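Local coordinates for putative calcium binding protein (Streptomyces coelicolor, PDB 3AKB) that binds calcium ions through EF-hand loops and may take part in calcium-mediated regulation in this bacterium, at residues I6-T11 with A159-V164; R91-A96 with E153-F158. The protein carries 2 engineered substitutions. All blocks are in the same frame, centred on the assembly; numbering follows the deposited sequence.

Contact 1 (I6-T11 with A159-V164); sequences IAARFT and ARYFTV
The guanidinium of R9 is stacked on the Y161 ring, the two planes 16° apart. Y161 CE1 sits over one guanidinium face, shifted toward the rim, and R9 CZ is 4.5 Å from the Y161 ring centroid, an off-centre cation-pi contact. R9 CD also lies over the ring face. At the guanidinium edge are the carbonyl carbon of Y161 and a water. Y161 CD2 lies over the centre of the F162 ring, which has R9 O at its edge. R9 NE donates to Y161 O at 2.7 Å, almost straight at 174°. NH2 adds a weak bond to the same oxygen and donates to the water, which in turn donates to R160 O. R9 is bent at chi2 (71°), which brings CD within 3.7 Å of V164 CG2. R9 CG lies 3.6 Å from F162 CD1. An alanine in place of R9 would probably leave Y161 O without these donors and one face of the Y161 ring without its partner. I6 CG1 meets V164 CG1 at 3.9 Å. R9 NH1 hydrogen-bonds to R5 O, and Y161 OH to T12 OG1. Helix 2-13, leading into the first EF-hand loop, thus packs on the end of helix 151-161 and the tail F162-V164, while I6 and R9 also touch helix 74-87.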
loop_
_atom_site.group_PDB
_atom_site.type_symbol
_atom_site.label_atom_id
_atom_site.label_comp_id
_atom_site.label_asym_id
_atom_site.label_seq_id
_atom_site.Cartn_x
_atom_site.Cartn_y
_atom_site.Cartn_z
ATOM N N ILE A 6 -14.263 -2.643 -6.388
ATOM C CA ILE A 6 -13.653 -1.337 -6.714
ATOM C C ILE A 6 -13.589 -0.422 -5.493
ATOM O O ILE A 6 -12.530 0.161 -5.186
ATOM C CB ILE A 6 -14.389 -0.629 -7.884
ATOM C CG1 ILE A 6 -14.249 -1.444 -9.165
ATOM C CG2 ILE A 6 -13.872 0.795 -8.075
ATOM C CD1 ILE A 6 -15.095 -0.933 -10.327
ATOM N N ALA A 7 -14.707 -0.308 -4.790
ATOM C CA ALA A 7 -14.803 0.550 -3.600
ATOM C C ALA A 7 -13.772 0.173 -2.526
ATOM O O ALA A 7 -13.209 1.050 -1.855
ATOM C CB ALA A 7 -16.201 0.509 -3.030
ATOM N N ALA A 8 -13.520 -1.124 -2.361
ATOM C CA ALA A 8 -12.514 -1.608 -1.434
ATOM C C ALA A 8 -11.108 -1.108 -1.792
ATOM O O ALA A 8 -10.334 -0.734 -0.908
ATOM C CB ALA A 8 -12.546 -3.142 -1.359
ATOM N N ARG A 9 -10.770 -1.123 -3.079
ATOM C CA ARG A 9 -9.465 -0.642 -3.528
ATOM C C ARG A 9 -9.349 0.863 -3.322
ATOM O O ARG A 9 -8.314 1.357 -2.874
ATOM C CB ARG A 9 -9.193 -1.053 -4.990
ATOM C CG ARG A 9 -8.603 -2.474 -5.168
ATOM C CD ARG A 9 -9.638 -3.528 -4.865
ATOM N NE ARG A 9 -9.146 -4.889 -5.065
ATOM C CZ ARG A 9 -9.916 -5.960 -4.885
ATOM N NH1 ARG A 9 -11.175 -5.793 -4.509
ATOM N NH2 ARG A 9 -9.410 -7.188 -5.032
ATOM N N PHE A 10 -10.417 1.585 -3.626
ATOM C CA PHE A 10 -10.439 3.020 -3.373
ATOM C C PHE A 10 -10.212 3.348 -1.902
ATOM O O PHE A 10 -9.429 4.244 -1.578
ATOM C CB PHE A 10 -11.750 3.658 -3.863
ATOM C CG PHE A 10 -11.765 5.167 -3.739
ATOM C CD1 PHE A 10 -11.118 5.946 -4.689
ATOM C CD2 PHE A 10 -12.404 5.788 -2.685
ATOM C CE1 PHE A 10 -11.102 7.346 -4.575
ATOM C CE2 PHE A 10 -12.390 7.188 -2.563
ATOM C CZ PHE A 10 -11.738 7.954 -3.525
ATOM N N THR A 11 -10.930 2.661 -1.021
ATOM C CA THR A 11 -10.817 2.851 0.419
ATOM C C THR A 11 -9.388 2.620 0.921
ATOM O O THR A 11 -8.920 3.337 1.817
ATOM C CB THR A 11 -11.816 1.924 1.172
ATOM O OG1 THR A 11 -13.160 2.223 0.767
ATOM C CG2 THR A 11 -11.715 2.095 2.691
ATOM N N ALA A 159 0.305 -6.128 -6.741
ATOM C CA ALA A 159 -0.105 -6.097 -8.154
ATOM C C ALA A 159 -1.468 -6.780 -8.350
ATOM O O ALA A 159 -2.345 -6.262 -9.058
ATOM C CB ALA A 159 0.943 -6.767 -9.029
ATOM N N ARG A 160 -1.644 -7.941 -7.721
ATOM C CA ARG A 160 -2.893 -8.693 -7.799
ATOM C C ARG A 160 -4.054 -7.980 -7.098
ATOM O O ARG A 160 -5.172 -7.905 -7.636
ATOM C CB ARG A 160 -2.724 -10.094 -7.199
ATOM C CG ARG A 160 -1.960 -11.092 -8.062
ATOM C CD ARG A 160 -1.783 -12.435 -7.342
ATOM N NE ARG A 160 -0.978 -12.297 -6.124
ATOM C CZ ARG A 160 -0.351 -13.305 -5.515
ATOM N NH1 ARG A 160 -0.451 -14.544 -5.990
ATOM N NH2 ARG A 160 0.363 -13.085 -4.423
ATOM N N TYR A 161 -3.817 -7.475 -5.885
ATOM C CA TYR A 161 -4.885 -6.801 -5.142
ATOM C C TYR A 161 -5.444 -5.603 -5.925
ATOM O O TYR A 161 -6.663 -5.385 -5.914
ATOM C CB TYR A 161 -4.420 -6.354 -3.747
ATOM C CG TYR A 161 -5.471 -5.577 -2.991
ATOM C CD1 TYR A 161 -6.592 -6.203 -2.460
ATOM C CD2 TYR A 161 -5.353 -4.198 -2.833
ATOM C CE1 TYR A 161 -7.571 -5.462 -1.777
ATOM C CE2 TYR A 161 -6.324 -3.456 -2.134
ATOM C CZ TYR A 161 -7.420 -4.094 -1.631
ATOM O OH TYR A 161 -8.371 -3.359 -0.955
ATOM N N PHE A 162 -4.577 -4.853 -6.612
ATOM C CA PHE A 162 -5.041 -3.688 -7.391
ATOM C C PHE A 162 -5.473 -4.019 -8.850
ATOM O O PHE A 162 -5.738 -3.118 -9.681
ATOM C CB PHE A 162 -4.069 -2.501 -7.256
ATOM C CG PHE A 162 -4.095 -1.867 -5.875
ATOM C CD1 PHE A 162 -5.226 -1.179 -5.449
ATOM C CD2 PHE A 162 -3.038 -2.030 -4.978
ATOM C CE1 PHE A 162 -5.291 -0.609 -4.165
ATOM C CE2 PHE A 162 -3.087 -1.454 -3.703
ATOM C CZ PHE A 162 -4.220 -0.755 -3.292
ATOM N N THR A 163 -5.558 -5.326 -9.121
ATOM C CA THR A 163 -6.199 -5.850 -10.317
ATOM C C THR A 163 -7.604 -6.281 -9.927
ATOM O O THR A 163 -7.836 -7.415 -9.478
ATOM C CB THR A 163 -5.410 -7.039 -10.882
ATOM O OG1 THR A 163 -4.075 -6.621 -11.174
ATOM C CG2 THR A 163 -6.058 -7.575 -12.159
ATOM N N VAL A 164 -8.550 -5.365 -10.069
ATOM C CA VAL A 164 -9.912 -5.658 -9.681
ATOM C C VAL A 164 -10.497 -6.583 -10.757
ATOM O O VAL A 164 -10.657 -6.174 -11.905
ATOM C CB VAL A 164 -10.747 -4.377 -9.554
ATOM C CG1 VAL A 164 -12.150 -4.741 -9.138
ATOM C CG2 VAL A 164 -10.099 -3.408 -8.544
HETATM O O HOH W 1 -7.312 -8.909 -6.288
#

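Contact 2 (R91-A96 with E153-F158); sequences RFAEMA and EIVPAF. Engineered in segment 91-96: M95 (natural residue Ile). With CA (calcium ion), chain I.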
loop_
_atom_site.group_PDB
_atom_site.type_symbol
_atom_site.label_atom_id
_atom_site.label_comp_id
_atom_site.label_asym_id
_atom_site.label_seq_id
_atom_site.Cartn_x
_atom_site.Cartn_y
_atom_site.Cartn_z
ATOM N N ARG A 91 3.390 -2.985 -13.883
ATOM C CA ARG A 91 4.009 -1.665 -13.993
ATOM C C ARG A 91 3.619 -0.786 -12.794
ATOM O O ARG A 91 4.461 -0.085 -12.216
ATOM C CB ARG A 91 3.632 -0.998 -15.320
ATOM C CG ARG A 91 4.589 -1.319 -16.478
ATOM C CD ARG A 91 4.676 -0.121 -17.418
ATOM N NE ARG A 91 3.685 -0.230 -18.467
ATOM C CZ ARG A 91 3.330 0.741 -19.302
ATOM N NH1 ARG A 91 3.873 1.954 -19.239
ATOM N NH2 ARG A 91 2.403 0.486 -20.209
ATOM N N PHE A 92 2.350 -0.839 -12.405
ATOM C CA PHE A 92 1.934 -0.075 -11.233
ATOM C C PHE A 92 2.641 -0.576 -9.972
ATOM O O PHE A 92 3.151 0.220 -9.188
ATOM C CB PHE A 92 0.424 -0.095 -11.036
ATOM C CG PHE A 92 -0.032 0.730 -9.849
ATOM C CD1 PHE A 92 0.135 2.108 -9.836
ATOM C CD2 PHE A 92 -0.631 0.125 -8.766
ATOM C CE1 PHE A 92 -0.302 2.870 -8.743
ATOM C CE2 PHE A 92 -1.079 0.892 -7.659
ATOM C CZ PHE A 92 -0.891 2.264 -7.653
ATOM N N ALA A 93 2.696 -1.902 -9.800
ATOM C CA ALA A 93 3.398 -2.496 -8.653
ATOM C C ALA A 93 4.864 -2.089 -8.603
ATOM O O ALA A 93 5.405 -1.893 -7.506
ATOM C CB ALA A 93 3.266 -4.006 -8.666
ATOM N N GLU A 94 5.512 -1.956 -9.765
ATOM C CA GLU A 94 6.858 -1.417 -9.795
ATOM C C GLU A 94 6.954 0.017 -9.283
ATOM O O GLU A 94 7.962 0.374 -8.662
ATOM C CB GLU A 94 7.514 -1.542 -11.181
ATOM C CG GLU A 94 7.831 -2.971 -11.593
ATOM C CD GLU A 94 8.710 -3.732 -10.586
ATOM O OE1 GLU A 94 9.681 -3.140 -10.063
ATOM O OE2 GLU A 94 8.403 -4.916 -10.310
ATOM N N MET A 95 5.937 0.840 -9.538
ATOM C CA MET A 95 5.931 2.222 -9.002
ATOM C C MET A 95 5.813 2.199 -7.475
ATOM O O MET A 95 6.280 3.123 -6.797
ATOM C CB MET A 95 4.811 3.059 -9.635
ATOM C CG MET A 95 4.973 3.231 -11.141
ATOM S SD MET A 95 6.122 4.555 -11.585
ATOM C CE MET A 95 5.239 6.091 -11.308
ATOM N N ALA A 96 5.228 1.120 -6.952
ATOM C CA ALA A 96 5.113 0.908 -5.486
ATOM C C ALA A 96 6.313 0.245 -4.831
ATOM O O ALA A 96 6.383 0.183 -3.585
ATOM C CB ALA A 96 3.877 0.095 -5.151
ATOM N N GLU A 153 7.132 -11.784 -2.181
ATOM C CA GLU A 153 5.744 -12.132 -1.848
ATOM C C GLU A 153 4.837 -10.907 -1.940
ATOM O O GLU A 153 3.771 -10.972 -2.563
ATOM C CB GLU A 153 5.657 -12.825 -0.473
ATOM C CG GLU A 153 6.274 -14.260 -0.509
ATOM C CD GLU A 153 6.541 -14.899 0.843
ATOM O OE1 GLU A 153 6.829 -14.177 1.811
ATOM O OE2 GLU A 153 6.498 -16.161 0.966
ATOM N N ILE A 154 5.257 -9.778 -1.364
ATOM C CA ILE A 154 4.364 -8.619 -1.325
ATOM C C ILE A 154 4.206 -7.861 -2.641
ATOM O O ILE A 154 3.134 -7.319 -2.896
ATOM C CB ILE A 154 4.654 -7.658 -0.144
ATOM C CG1 ILE A 154 5.981 -6.903 -0.292
ATOM C CG2 ILE A 154 4.637 -8.406 1.179
ATOM C CD1 ILE A 154 6.148 -5.810 0.776
ATOM N N VAL A 155 5.243 -7.795 -3.470
ATOM C CA VAL A 155 5.083 -7.000 -4.680
ATOM C C VAL A 155 4.046 -7.600 -5.642
ATOM O O VAL A 155 3.129 -6.897 -6.054
ATOM C CB VAL A 155 6.435 -6.617 -5.350
ATOM C CG1 VAL A 155 6.210 -5.811 -6.626
ATOM C CG2 VAL A 155 7.277 -5.801 -4.369
ATOM N N PRO A 156 4.140 -8.917 -5.960
ATOM C CA PRO A 156 3.057 -9.484 -6.790
ATOM C C PRO A 156 1.682 -9.514 -6.097
ATOM O O PRO A 156 0.654 -9.380 -6.762
ATOM C CB PRO A 156 3.540 -10.909 -7.085
ATOM C CG PRO A 156 4.517 -11.208 -6.057
ATOM C CD PRO A 156 5.189 -9.915 -5.682
ATOM N N ALA A 157 1.644 -9.660 -4.769
ATOM C CA ALA A 157 0.339 -9.578 -4.061
ATOM C C ALA A 157 -0.281 -8.182 -4.209
ATOM O O ALA A 157 -1.493 -8.039 -4.363
ATOM C CB ALA A 157 0.489 -9.922 -2.604
ATOM N N PHE A 158 0.564 -7.158 -4.161
ATOM C CA PHE A 158 0.112 -5.789 -4.324
ATOM C C PHE A 158 -0.442 -5.627 -5.751
ATOM O O PHE A 158 -1.547 -5.106 -5.924
ATOM C CB PHE A 158 1.286 -4.845 -4.033
ATOM C CG PHE A 158 0.971 -3.380 -4.219
ATOM C CD1 PHE A 158 0.702 -2.579 -3.113
ATOM C CD2 PHE A 158 0.997 -2.795 -5.495
ATOM C CE1 PHE A 158 0.399 -1.226 -3.277
ATOM C CE2 PHE A 158 0.717 -1.437 -5.666
ATOM C CZ PHE A 158 0.429 -0.657 -4.556
HETATM CA CA CA I . 7.535 -16.414 3.156
HETATM O O HOH W 2 9.626 -16.036 2.385
#
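The exiting helix of the last EF-hand, whose loop runs from D142 to E153, packs here against helix 89-107, through F158 and V155 on one side and F92, A93 and A96 on the other. The short helix segments run at 132° to each other, with axes 9.1 Å apart at closest approach. A96 CB sits over one face of the F158 ring, offset toward the rim, in a CH-pi contact 3.9 Å from the ring centroid. F92 CE2 meets F158 CE2 at 3.6 Å. The ring planes are 27° apart and the rings are displaced, with little overlap. F158 CG is anti to the backbone N (chi1 178°), which carries CG toward helix 89-107. A93 CB touches V155 CG1 at 4.0 Å and F158 CD2 at 4.1 Å. On the same helix as F158, E153 grips a calcium ion with both carboxylate oxygens, OE2 at 2.4 Å. D142, D144, D146 and the K148 carbonyl complete the protein ligands, with a water. E94 has its salt bridge with R97, on its own helix. No hydrogen bond crosses between the two segments. The contact is apolar and rests on packing, with no directional bond to fix it, and the calcium ligand E153 touches nothing in 91-96.

Overall arrangement
From the N terminus, helix 2-13 supplies the first side of contact 1. The chain then runs through the EF-hand loops starting at D14 and D65 before helix 89-107 opens contact 2. It continues past the loops starting at D108 and D142 to helix 151-161. There 153-158 closes contact 2, and 159-164 closes contact 1 soon after. Contact 2 is therefore nested inside the larger loop of contact 1. Both use helix 151-161; contact 1 also takes in the residues after it. Their centres are about 12 Å apart. They meet where A159 CB packs on A93 CB at 3.6 Å. Together they tie the last EF-hand to the first helix and to helix 89-107.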